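Local structure of endo-1,3-beta-glucanase, family GH16 (Zobellia galactanivorans, 4CRQ) at residues Ser120-Ala125 with Asp207-Asp212; Leu126-Thr131 with Val148-Pro153; Ala142-Asp147 with Asn178-Ser183; Trp163-Ile168 with Glu191-Phe196. The protein probably hydrolyses internal beta-1,3-glucosidic bonds of laminarin through this GH16 catalytic module of a longer protein with a family 6 carbohydrate-binding module. The protein carries 1 engineered substitution. All blocks are in the same frame, centred on the assembly; numbering follows the deposited sequence. Where two conformers were deposited one is given.

From the N terminus, 120-125 comes first and waits longest for its partner: contact 1 closes only at 207-212, so the other three contacts all fall within its loop. Contact 2 opens at 126-131 and closes at 148-153, the base of the hairpin of strands 127-135 and 141-149. Contact 3 starts at 142-147, before that closure, and reaches 178-183, crossing contact 2; contact 4, from 163-168 to 191-196, follows contact 2 and crosses contact 3. Contacts 1, 2 and 3 adjoin in series through His129 and Gly130, and contact 3 meets contact 4 through strand pairing. They tie loop 120-125 to loop 207-212, hairpin 127-149 to strand 175-181, and turn 163-168 to the loop before 196-204.

Contact 1 (Ser120-Ala125 with Asp207-Asp212); sequences SRINNA and DWPGFD. Engineered in segment 120-125: Ser120 (natural residue Glu).
Ile122 has CG1 between its backbone N and carbonyl carbon (chi1 56°), which leaves CG2 beside the N and turned to Trp208, whose CG is anti to its own N (chi1 -173°). This loop-to-loop contact belongs to the jelly-roll sandwich of GH16 enzymes, at the end of strand 119-120. Ile122 CG2 lies over one face of the indole, 3.8 Å from the centroid of the six-membered ring, a CH-pi contact. CD1 lies over the same face, above the five-membered ring, 3.4 Å from Trp208 NE1. The indole edge meets Ser120, an engineered residue in place of the natural glutamate: its OG lies near the ring plane, 3.2 Å from Trp208 CZ3. In GH16 enzymes the last glutamate of the ExDxxE motif is the general acid/base, and the residue replaced here is probably its counterpart, so the contact borders the likely catalytic cleft. The Trp208 ring is also packed against two aromatic neighbours, Trp95 and His129, the latter edge-to-face.

A type II' turn from Ile122 to Ala125 brings Asn123 up to Pro209. Its ND2 donates to Pro209 O at 3.0 Å, on a lone pair of the carbonyl and with the acceptor close to the amide plane (N-H...O angle 159°). The amide is pinned at both ends, because OD1 accepts from Gly93 N, while OD1 also touches Pro209 CB. Behind the turn Arg121 points the other way and grips Ala125 O side-on with two nitrogens, NE at 2.8 Å and NH2 at 2.9 Å from that oxygen.

Contact 2 (Leu126-Thr131 with Val148-Pro153); sequences LQTHGT and VGVSDP
Leu126 O takes the N-H of Val150 at 2.9 Å and is also approached by Gly149 CA at 3.4 Å, a CA-H...O contact. The donor N of Val150 stands well above the carbonyl plane, 48° out of it. Next to it lies the antiparallel beta hairpin of strands 127-135 and 141-149 in the GH16 jelly roll. Thr128 and Val148 form a hydrogen-bonded pair, Thr128 N to Val148 O and Val148 N to Thr128 O, both 3.0 Å; Gln127 and Gly149 form the adjoining non-hydrogen-bonded pair, their CA atoms only 4.1 Å apart. Gln127 CA comes to 3.0 Å from Val148 O.

Thr128 and Val148 point the same way, side by side, into a patch shared with Val150. The Thr128 OG1 lies between its backbone N and carbonyl carbon (chi1 60°), where it meets Val150 CG2 at 3.6 Å and, slightly farther off, Val148 CG1. Val172 of strand 167-172 touches all three of these residues, so this side of the hairpin faces the sandwich interior. At the hairpin base Leu126 crosses Pro153 at about a right angle, its CD2 lying 3.8 Å from Pro153 CD.

Contact 3 (Ala142-Asp147 with Asn178-Ser183); sequences ASYGDD and NEVDIS
Tyr144 meets Asn178 edge-on: OD1 of the amide lies near the ring plane, 3.5 Å from Tyr144 CE1, and ring and amide planes are only 8° apart. The ring also packs on Val180, whose CG1 comes in obliquely to 3.2 Å from Tyr144 CD1, a tight approach for two carbons. Asn178 also covers Asp146, with OD1 3.6 Å from Asp146 CB. No hydrogen bond joins the two segments; Asn178 ND2 lies 3.4 Å from Asp146 N, a pair of donors that do not bond to each other.

Both of these nitrogens turn to one acceptor outside the contact. Gly130 O receives the backbone N-H of Asp146 and a weak bond from Asn178 ND2, which ties the amide to strand 127-135. CG of Asn178 stands anti to the backbone N (chi1 -158°), which carries the amide out toward strand 141-149. An alanine at Asn178 would probably leave Gly130 O without this weak donor and Tyr144 CE1 without the amide at its edge. Farther out, Asp146 OD1 accepts from Asp147 N. At the end of strand 175-181, Asp181 OD1 accepts from Ser183 N, an Asx turn, and also from Ser183 OG.

The axes of the short strands 142-147 and 178-181 approach to 7.2 Å and run nearly antiparallel, yet side chains rather than backbone bonds span the space between them. Strand 141-149 pairs with strand 127-135, and strand 175-181 with strand 167-172, so the contact joins the margins of two strand pairs in the jelly-roll sandwich.

Contact 4 (Trp163-Ile168 with Glu191-Phe196); sequences WDANSI and EFQNEF
Trp163-Ile168 is the tight connection between strands 156-163 and 167-172, closed by Asp164 N bonding to Ser167 O, and it faces a loop that leaves a short 3-10 turn at 191-192 and runs to strand 196-204. The backbones come nearest at Ala165 and Gln193, with CA atoms 6.5 Å apart. Inside the connection Asp164 OD1 accepts from the N-H groups of both Asn166 and Ser167, the Asn166 bond making an Asx turn and the two together an Asx motif.

Trp163 drives its indole into the opposite loop, CG anti to the backbone N (chi1 168°). NE1 donates to Phe192 O at 2.9 Å, with the acceptor in the ring plane and the donor in the carbonyl plane. Farther along this edge CH2 lies 3.3 Å from Asn194 O, a buried carbonyl oxygen without a polar partner in the model. CH2 also touches Phe196 CD1 at 3.5 Å; these rings meet obliquely, their planes at 73°. A leucine in place of Trp163 would probably leave Phe192 O without its indole donor and open a gap beside Phe196. Nearer the surface, Gln193 is bent at chi2 (-71°) and its NE2 donates to Ala165 O at 2.8 Å, while OE1 bonds to Tyr79 OH. Ile168 CD1 packs on Phe192 CD1 at 4.0 Å.

Ile116 of strand 115-117 touches Trp163, Ile168, Phe192 and Phe196 alike, so the cluster fills the interior between strand layers, as in the hydrophobic core of a GH16 beta-jelly roll.

Contact 1 (Ser120-Ala125 with Asp207-Asp212)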
# COMPACT_ATOMS: atom_id res chain seq x y z
N SER A 120 5.88 0.59 2.27
CA SER A 120 6.09 -0.81 1.86
C SER A 120 7.29 -1.33 2.66
O SER A 120 8.15 -0.56 3.10
CB SER A 120 6.25 -0.98 0.35
OG SER A 120 7.39 -0.30 -0.10
N ARG A 121 7.32 -2.64 2.88
CA ARG A 121 8.43 -3.27 3.58
C ARG A 121 8.64 -4.65 2.99
O ARG A 121 7.69 -5.25 2.51
CB ARG A 121 8.11 -3.39 5.09
CG ARG A 121 9.26 -3.98 5.92
CD ARG A 121 8.78 -4.37 7.28
NE ARG A 121 9.85 -4.91 8.10
CZ ARG A 121 9.69 -5.83 9.05
NH1 ARG A 121 8.48 -6.34 9.29
NH2 ARG A 121 10.76 -6.23 9.74
N ILE A 122 9.89 -5.13 3.02
CA ILE A 122 10.15 -6.51 2.62
C ILE A 122 10.87 -7.31 3.70
O ILE A 122 11.70 -6.75 4.46
CB ILE A 122 10.95 -6.61 1.28
CG1 ILE A 122 12.27 -5.81 1.37
CG2 ILE A 122 10.07 -6.18 0.10
CD1 ILE A 122 13.29 -6.17 0.30
N ASN A 123 10.55 -8.60 3.74
CA ASN A 123 11.33 -9.59 4.52
C ASN A 123 11.42 -9.18 5.99
O ASN A 123 10.39 -8.89 6.58
CB ASN A 123 12.70 -9.83 3.85
CG ASN A 123 12.57 -10.25 2.39
OD1 ASN A 123 11.62 -10.96 2.03
ND2 ASN A 123 13.51 -9.82 1.55
N ASN A 124 12.62 -9.17 6.58
CA ASN A 124 12.80 -8.75 7.98
C ASN A 124 13.47 -7.39 8.12
O ASN A 124 14.03 -7.08 9.19
CB ASN A 124 13.64 -9.81 8.74
CG ASN A 124 12.93 -11.15 8.89
OD1 ASN A 124 11.89 -11.23 9.52
ND2 ASN A 124 13.51 -12.20 8.30
N ALA A 125 13.41 -6.57 7.05
CA ALA A 125 14.14 -5.28 7.01
C ALA A 125 13.73 -4.36 8.17
O ALA A 125 12.54 -4.28 8.52
CB ALA A 125 13.94 -4.57 5.67
N ASP A 207 9.54 -10.01 -7.19
CA ASP A 207 10.86 -9.52 -7.66
C ASP A 207 11.67 -8.83 -6.57
O ASP A 207 12.86 -9.12 -6.40
CB ASP A 207 10.69 -8.62 -8.89
CG ASP A 207 10.06 -9.35 -10.07
OD1 ASP A 207 10.27 -10.58 -10.22
OD2 ASP A 207 9.36 -8.69 -10.86
N TRP A 208 11.00 -7.95 -5.83
CA TRP A 208 11.63 -7.18 -4.76
C TRP A 208 12.02 -8.02 -3.54
O TRP A 208 13.22 -8.08 -3.26
CB TRP A 208 10.77 -5.95 -4.43
CG TRP A 208 11.39 -4.98 -3.45
CD1 TRP A 208 12.75 -4.83 -3.13
CD2 TRP A 208 10.70 -3.97 -2.66
NE1 TRP A 208 12.93 -3.83 -2.20
CE2 TRP A 208 11.75 -3.26 -1.88
CE3 TRP A 208 9.37 -3.58 -2.52
CZ2 TRP A 208 11.44 -2.22 -1.00
CZ3 TRP A 208 9.07 -2.53 -1.63
CH2 TRP A 208 10.08 -1.87 -0.89
N PRO A 209 11.05 -8.67 -2.82
CA PRO A 209 11.46 -9.43 -1.62
C PRO A 209 12.26 -10.70 -1.98
O PRO A 209 13.02 -11.19 -1.13
CB PRO A 209 10.14 -9.80 -0.95
CG PRO A 209 9.15 -9.87 -2.09
CD PRO A 209 9.59 -8.77 -3.04
N GLY A 210 12.11 -11.21 -3.20
CA GLY A 210 12.79 -12.44 -3.60
C GLY A 210 11.81 -13.60 -3.50
O GLY A 210 10.67 -13.40 -3.05
N PHE A 211 12.27 -14.78 -3.88
CA PHE A 211 11.40 -15.98 -3.99
C PHE A 211 11.56 -17.05 -2.90
O PHE A 211 10.96 -18.12 -2.98
CB PHE A 211 11.52 -16.54 -5.43
CG PHE A 211 11.20 -15.49 -6.45
CD1 PHE A 211 9.85 -15.14 -6.70
CD2 PHE A 211 12.23 -14.82 -7.16
CE1 PHE A 211 9.54 -14.15 -7.62
CE2 PHE A 211 11.90 -13.82 -8.10
CZ PHE A 211 10.55 -13.49 -8.32
N ASP A 212 12.36 -16.72 -1.89
CA ASP A 212 12.53 -17.57 -0.72
C ASP A 212 11.57 -17.07 0.34
O ASP A 212 11.51 -15.85 0.62
CB ASP A 212 13.97 -17.56 -0.24
CG ASP A 212 14.93 -18.03 -1.33
OD1 ASP A 212 14.51 -18.77 -2.24
OD2 ASP A 212 16.12 -17.68 -1.30

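Contact 2 (Leu126-Thr131 with Val148-Pro153)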
# COMPACT_ATOMS: atom_id res chain seq x y z
N LEU A 126 14.70 -3.69 8.78
CA LEU A 126 14.34 -2.78 9.88
C LEU A 126 14.18 -1.34 9.35
O LEU A 126 14.66 -0.36 9.91
CB LEU A 126 15.28 -2.94 11.10
CG LEU A 126 15.23 -4.29 11.85
CD1 LEU A 126 16.20 -4.26 13.01
CD2 LEU A 126 13.81 -4.69 12.33
N GLN A 127 13.47 -1.25 8.24
CA GLN A 127 13.18 -0.01 7.56
C GLN A 127 11.96 -0.19 6.68
O GLN A 127 11.61 -1.31 6.29
CB GLN A 127 14.35 0.43 6.70
CG GLN A 127 14.81 -0.64 5.73
CD GLN A 127 16.12 -0.32 5.07
OE1 GLN A 127 16.83 0.63 5.44
NE2 GLN A 127 16.47 -1.13 4.09
N THR A 128 11.33 0.93 6.37
CA THR A 128 10.17 0.91 5.48
C THR A 128 10.44 1.94 4.40
O THR A 128 11.31 2.81 4.56
CB THR A 128 8.85 1.22 6.22
OG1 THR A 128 8.93 2.53 6.82
CG2 THR A 128 8.52 0.15 7.30
N HIS A 129 9.69 1.84 3.30
CA HIS A 129 9.87 2.70 2.13
C HIS A 129 8.67 3.53 1.77
O HIS A 129 7.55 3.20 2.16
CB HIS A 129 10.25 1.84 0.95
CG HIS A 129 11.56 1.08 1.13
ND1 HIS A 129 12.67 1.40 0.47
CD2 HIS A 129 11.89 -0.02 1.94
CE1 HIS A 129 13.68 0.55 0.82
NE2 HIS A 129 13.19 -0.31 1.72
N GLY A 130 8.94 4.60 1.02
CA GLY A 130 7.95 5.55 0.49
C GLY A 130 8.42 5.87 -0.91
O GLY A 130 9.56 6.31 -1.09
N THR A 131 7.54 5.66 -1.90
CA THR A 131 7.93 5.75 -3.30
C THR A 131 6.78 6.27 -4.17
O THR A 131 5.61 6.11 -3.80
CB THR A 131 8.34 4.32 -3.81
OG1 THR A 131 9.03 3.58 -2.77
CG2 THR A 131 9.21 4.32 -5.10
N VAL A 148 13.39 4.70 5.60
CA VAL A 148 13.67 5.20 6.94
C VAL A 148 13.78 4.00 7.87
O VAL A 148 13.03 3.02 7.72
CB VAL A 148 12.58 6.22 7.43
CG1 VAL A 148 11.16 5.62 7.51
CG2 VAL A 148 13.00 6.87 8.75
N GLY A 149 14.69 4.08 8.83
CA GLY A 149 14.83 3.02 9.83
C GLY A 149 13.61 2.97 10.74
O GLY A 149 13.12 4.02 11.17
N VAL A 150 13.10 1.77 11.00
CA VAL A 150 11.98 1.55 11.93
C VAL A 150 12.49 0.42 12.84
O VAL A 150 12.58 -0.73 12.36
CB VAL A 150 10.66 1.21 11.18
CG1 VAL A 150 9.53 0.89 12.17
CG2 VAL A 150 10.24 2.32 10.22
N SER A 151 12.79 0.72 14.12
CA SER A 151 13.39 -0.25 15.08
C SER A 151 12.61 -1.56 15.27
O SER A 151 13.20 -2.67 15.24
CB SER A 151 13.61 0.41 16.46
OG SER A 151 14.29 1.65 16.39
N ASP A 152 11.31 -1.43 15.49
CA ASP A 152 10.45 -2.59 15.68
C ASP A 152 9.18 -2.41 14.86
O ASP A 152 8.16 -1.87 15.37
CB ASP A 152 10.08 -2.83 17.15
CG ASP A 152 9.40 -4.21 17.37
OD1 ASP A 152 9.00 -4.90 16.38
OD2 ASP A 152 9.27 -4.60 18.54
N PRO A 153 9.19 -2.88 13.59
CA PRO A 153 7.99 -2.71 12.75
C PRO A 153 6.82 -3.56 13.22
O PRO A 153 5.69 -3.36 12.75
CB PRO A 153 8.46 -3.18 11.38
CG PRO A 153 9.91 -2.96 11.40
CD PRO A 153 10.32 -3.40 12.80

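Contact 3 (Ala142-Asp147 with Asn178-Ser183)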
# COMPACT_ATOMS: atom_id res chain seq x y z
N ALA A 142 9.09 5.65 -14.59
CA ALA A 142 9.89 6.42 -13.65
C ALA A 142 9.50 6.04 -12.23
O ALA A 142 8.34 5.72 -11.94
CB ALA A 142 9.69 7.90 -13.89
N SER A 143 10.49 6.08 -11.34
CA SER A 143 10.25 5.86 -9.91
C SER A 143 11.19 6.73 -9.08
O SER A 143 12.26 7.08 -9.54
CB SER A 143 10.34 4.37 -9.53
OG SER A 143 11.66 3.91 -9.45
N TYR A 144 10.75 7.07 -7.87
CA TYR A 144 11.49 7.90 -6.94
C TYR A 144 11.10 7.48 -5.54
O TYR A 144 9.92 7.55 -5.17
CB TYR A 144 11.19 9.39 -7.14
CG TYR A 144 12.16 10.26 -6.39
CD1 TYR A 144 12.01 10.52 -5.01
CD2 TYR A 144 13.27 10.83 -7.06
CE1 TYR A 144 12.92 11.32 -4.32
CE2 TYR A 144 14.18 11.63 -6.36
CZ TYR A 144 13.97 11.86 -4.99
OH TYR A 144 14.86 12.65 -4.30
N GLY A 145 12.07 7.04 -4.75
CA GLY A 145 11.77 6.57 -3.40
C GLY A 145 12.89 6.76 -2.42
O GLY A 145 14.04 7.10 -2.80
N ASP A 146 12.57 6.54 -1.15
CA ASP A 146 13.57 6.56 -0.08
C ASP A 146 13.06 5.65 1.06
O ASP A 146 11.92 5.13 1.02
CB ASP A 146 13.86 8.02 0.37
CG ASP A 146 15.28 8.24 0.85
OD1 ASP A 146 15.90 7.28 1.34
OD2 ASP A 146 15.79 9.38 0.73
N ASP A 147 13.89 5.45 2.07
CA ASP A 147 13.51 4.61 3.20
C ASP A 147 13.88 5.26 4.51
O ASP A 147 14.60 6.26 4.52
CB ASP A 147 14.07 3.16 3.07
CG ASP A 147 15.59 3.09 2.85
OD1 ASP A 147 16.33 4.05 3.09
OD2 ASP A 147 16.05 2.01 2.42
N ASN A 178 11.08 11.48 3.05
CA ASN A 178 11.07 11.61 1.61
C ASN A 178 10.17 12.75 1.19
O ASN A 178 9.16 13.01 1.85
CB ASN A 178 10.66 10.28 0.94
CG ASN A 178 11.13 10.15 -0.50
OD1 ASN A 178 12.08 10.82 -0.94
ND2 ASN A 178 10.47 9.27 -1.25
N GLU A 179 10.57 13.41 0.10
CA GLU A 179 9.80 14.48 -0.51
C GLU A 179 10.07 14.45 -2.01
O GLU A 179 11.22 14.20 -2.43
CB GLU A 179 10.17 15.86 0.10
CG GLU A 179 9.25 17.01 -0.32
CD GLU A 179 9.55 18.34 0.37
OE1 GLU A 179 10.25 18.35 1.41
OE2 GLU A 179 9.07 19.38 -0.14
N VAL A 180 9.02 14.69 -2.78
CA VAL A 180 9.09 14.83 -4.23
C VAL A 180 8.36 16.11 -4.60
O VAL A 180 7.30 16.43 -4.05
CB VAL A 180 8.54 13.63 -5.07
CG1 VAL A 180 9.43 12.42 -4.92
CG2 VAL A 180 7.09 13.27 -4.74
N ASP A 181 8.96 16.84 -5.53
CA ASP A 181 8.39 18.03 -6.09
C ASP A 181 7.48 17.57 -7.25
O ASP A 181 7.91 16.81 -8.13
CB ASP A 181 9.53 18.98 -6.50
CG ASP A 181 9.08 20.20 -7.30
OD1 ASP A 181 7.89 20.58 -7.30
OD2 ASP A 181 9.97 20.81 -7.94
N ILE A 182 6.23 18.01 -7.22
CA ILE A 182 5.28 17.73 -8.31
C ILE A 182 4.71 19.04 -8.91
O ILE A 182 3.86 18.98 -9.80
CB ILE A 182 4.13 16.72 -7.92
CG1 ILE A 182 3.24 17.25 -6.77
CG2 ILE A 182 4.70 15.32 -7.61
CD1 ILE A 182 1.88 16.56 -6.65
N SER A 183 5.17 20.21 -8.43
CA SER A 183 4.63 21.52 -8.88
C SER A 183 4.68 21.66 -10.41
O SER A 183 5.71 21.38 -11.05
CB SER A 183 5.31 22.71 -8.19
OG SER A 183 6.70 22.70 -8.42

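Contact 4 (Trp163-Ile168 with Glu191-Phe196)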
# COMPACT_ATOMS: atom_id res chain seq x y z
N TRP A 163 0.13 15.21 0.76
CA TRP A 163 0.10 15.43 -0.67
C TRP A 163 -0.66 16.68 -0.99
O TRP A 163 -1.81 16.76 -0.65
CB TRP A 163 -0.53 14.18 -1.27
CG TRP A 163 -0.97 14.19 -2.71
CD1 TRP A 163 -0.39 14.87 -3.80
CD2 TRP A 163 -2.09 13.45 -3.27
NE1 TRP A 163 -1.08 14.61 -4.96
CE2 TRP A 163 -2.12 13.76 -4.71
CE3 TRP A 163 -3.06 12.59 -2.73
CZ2 TRP A 163 -3.08 13.22 -5.56
CZ3 TRP A 163 -4.03 12.05 -3.60
CH2 TRP A 163 -4.03 12.37 -4.98
N ASP A 164 -0.01 17.66 -1.62
CA ASP A 164 -0.69 18.88 -2.08
C ASP A 164 -0.38 19.08 -3.57
O ASP A 164 0.25 18.21 -4.21
CB ASP A 164 -0.31 20.09 -1.22
CG ASP A 164 1.16 20.43 -1.26
OD1 ASP A 164 1.88 20.16 -2.24
OD2 ASP A 164 1.56 21.00 -0.24
N ALA A 165 -0.81 20.21 -4.13
CA ALA A 165 -0.56 20.50 -5.55
C ALA A 165 0.94 20.57 -5.91
O ALA A 165 1.31 20.37 -7.07
CB ALA A 165 -1.28 21.78 -5.94
N ASN A 166 1.79 20.86 -4.93
CA ASN A 166 3.23 21.09 -5.16
C ASN A 166 4.20 19.99 -4.74
O ASN A 166 5.33 19.93 -5.26
CB ASN A 166 3.66 22.39 -4.48
CG ASN A 166 2.99 23.60 -5.08
OD1 ASN A 166 2.87 23.72 -6.30
ND2 ASN A 166 2.54 24.52 -4.23
N SER A 167 3.80 19.13 -3.81
CA SER A 167 4.72 18.11 -3.30
C SER A 167 4.02 16.92 -2.69
O SER A 167 2.83 17.00 -2.40
CB SER A 167 5.62 18.73 -2.21
OG SER A 167 4.84 19.15 -1.10
N ILE A 168 4.76 15.83 -2.52
CA ILE A 168 4.29 14.70 -1.69
C ILE A 168 5.41 14.55 -0.67
O ILE A 168 6.60 14.53 -1.04
CB ILE A 168 4.05 13.39 -2.47
CG1 ILE A 168 2.96 13.62 -3.52
CG2 ILE A 168 3.68 12.23 -1.53
CD1 ILE A 168 2.88 12.56 -4.61
N GLU A 191 0.24 13.69 -13.53
CA GLU A 191 -0.70 12.64 -13.09
C GLU A 191 -1.01 12.69 -11.59
O GLU A 191 -2.05 12.18 -11.16
CB GLU A 191 -0.21 11.26 -13.52
CG GLU A 191 -0.12 11.14 -15.05
CD GLU A 191 -1.46 11.12 -15.76
OE1 GLU A 191 -2.47 10.61 -15.20
OE2 GLU A 191 -1.51 11.63 -16.90
N PHE A 192 -0.14 13.32 -10.80
CA PHE A 192 -0.40 13.46 -9.34
C PHE A 192 -1.34 14.62 -8.98
O PHE A 192 -1.51 14.94 -7.80
CB PHE A 192 0.93 13.45 -8.56
CG PHE A 192 1.69 12.17 -8.73
CD1 PHE A 192 1.34 11.02 -7.98
CD2 PHE A 192 2.75 12.08 -9.66
CE1 PHE A 192 2.04 9.82 -8.15
CE2 PHE A 192 3.45 10.89 -9.83
CZ PHE A 192 3.10 9.75 -9.07
N GLN A 193 -1.94 15.24 -10.00
CA GLN A 193 -2.95 16.28 -9.82
C GLN A 193 -4.37 15.73 -10.02
O GLN A 193 -5.31 16.49 -10.26
CB GLN A 193 -2.71 17.45 -10.77
CG GLN A 193 -1.32 18.03 -10.72
CD GLN A 193 -1.04 18.78 -9.45
OE1 GLN A 193 -1.93 19.34 -8.84
NE2 GLN A 193 0.22 18.81 -9.06
N ASN A 194 -4.53 14.43 -9.92
CA ASN A 194 -5.80 13.74 -10.13
C ASN A 194 -6.24 12.99 -8.88
O ASN A 194 -5.49 12.94 -7.88
CB ASN A 194 -5.68 12.79 -11.33
CG ASN A 194 -5.39 13.51 -12.66
OD1 ASN A 194 -4.60 13.01 -13.49
ND2 ASN A 194 -6.02 14.66 -12.88
N GLU A 195 -7.44 12.39 -8.91
CA GLU A 195 -7.95 11.61 -7.78
C GLU A 195 -7.31 10.21 -7.76
O GLU A 195 -7.14 9.58 -8.81
CB GLU A 195 -9.47 11.47 -7.78
CG GLU A 195 -10.17 12.79 -7.52
CD GLU A 195 -11.60 12.65 -7.06
OE1 GLU A 195 -12.05 11.56 -6.67
OE2 GLU A 195 -12.31 13.67 -7.07
N PHE A 196 -6.98 9.75 -6.55
CA PHE A 196 -6.38 8.44 -6.32
C PHE A 196 -7.20 7.64 -5.31
O PHE A 196 -7.75 8.23 -4.37
CB PHE A 196 -4.93 8.57 -5.74
CG PHE A 196 -3.84 8.93 -6.76
CD1 PHE A 196 -3.92 10.06 -7.59
CD2 PHE A 196 -2.69 8.13 -6.83
CE1 PHE A 196 -2.89 10.34 -8.49
CE2 PHE A 196 -1.66 8.40 -7.72
CZ PHE A 196 -1.75 9.51 -8.56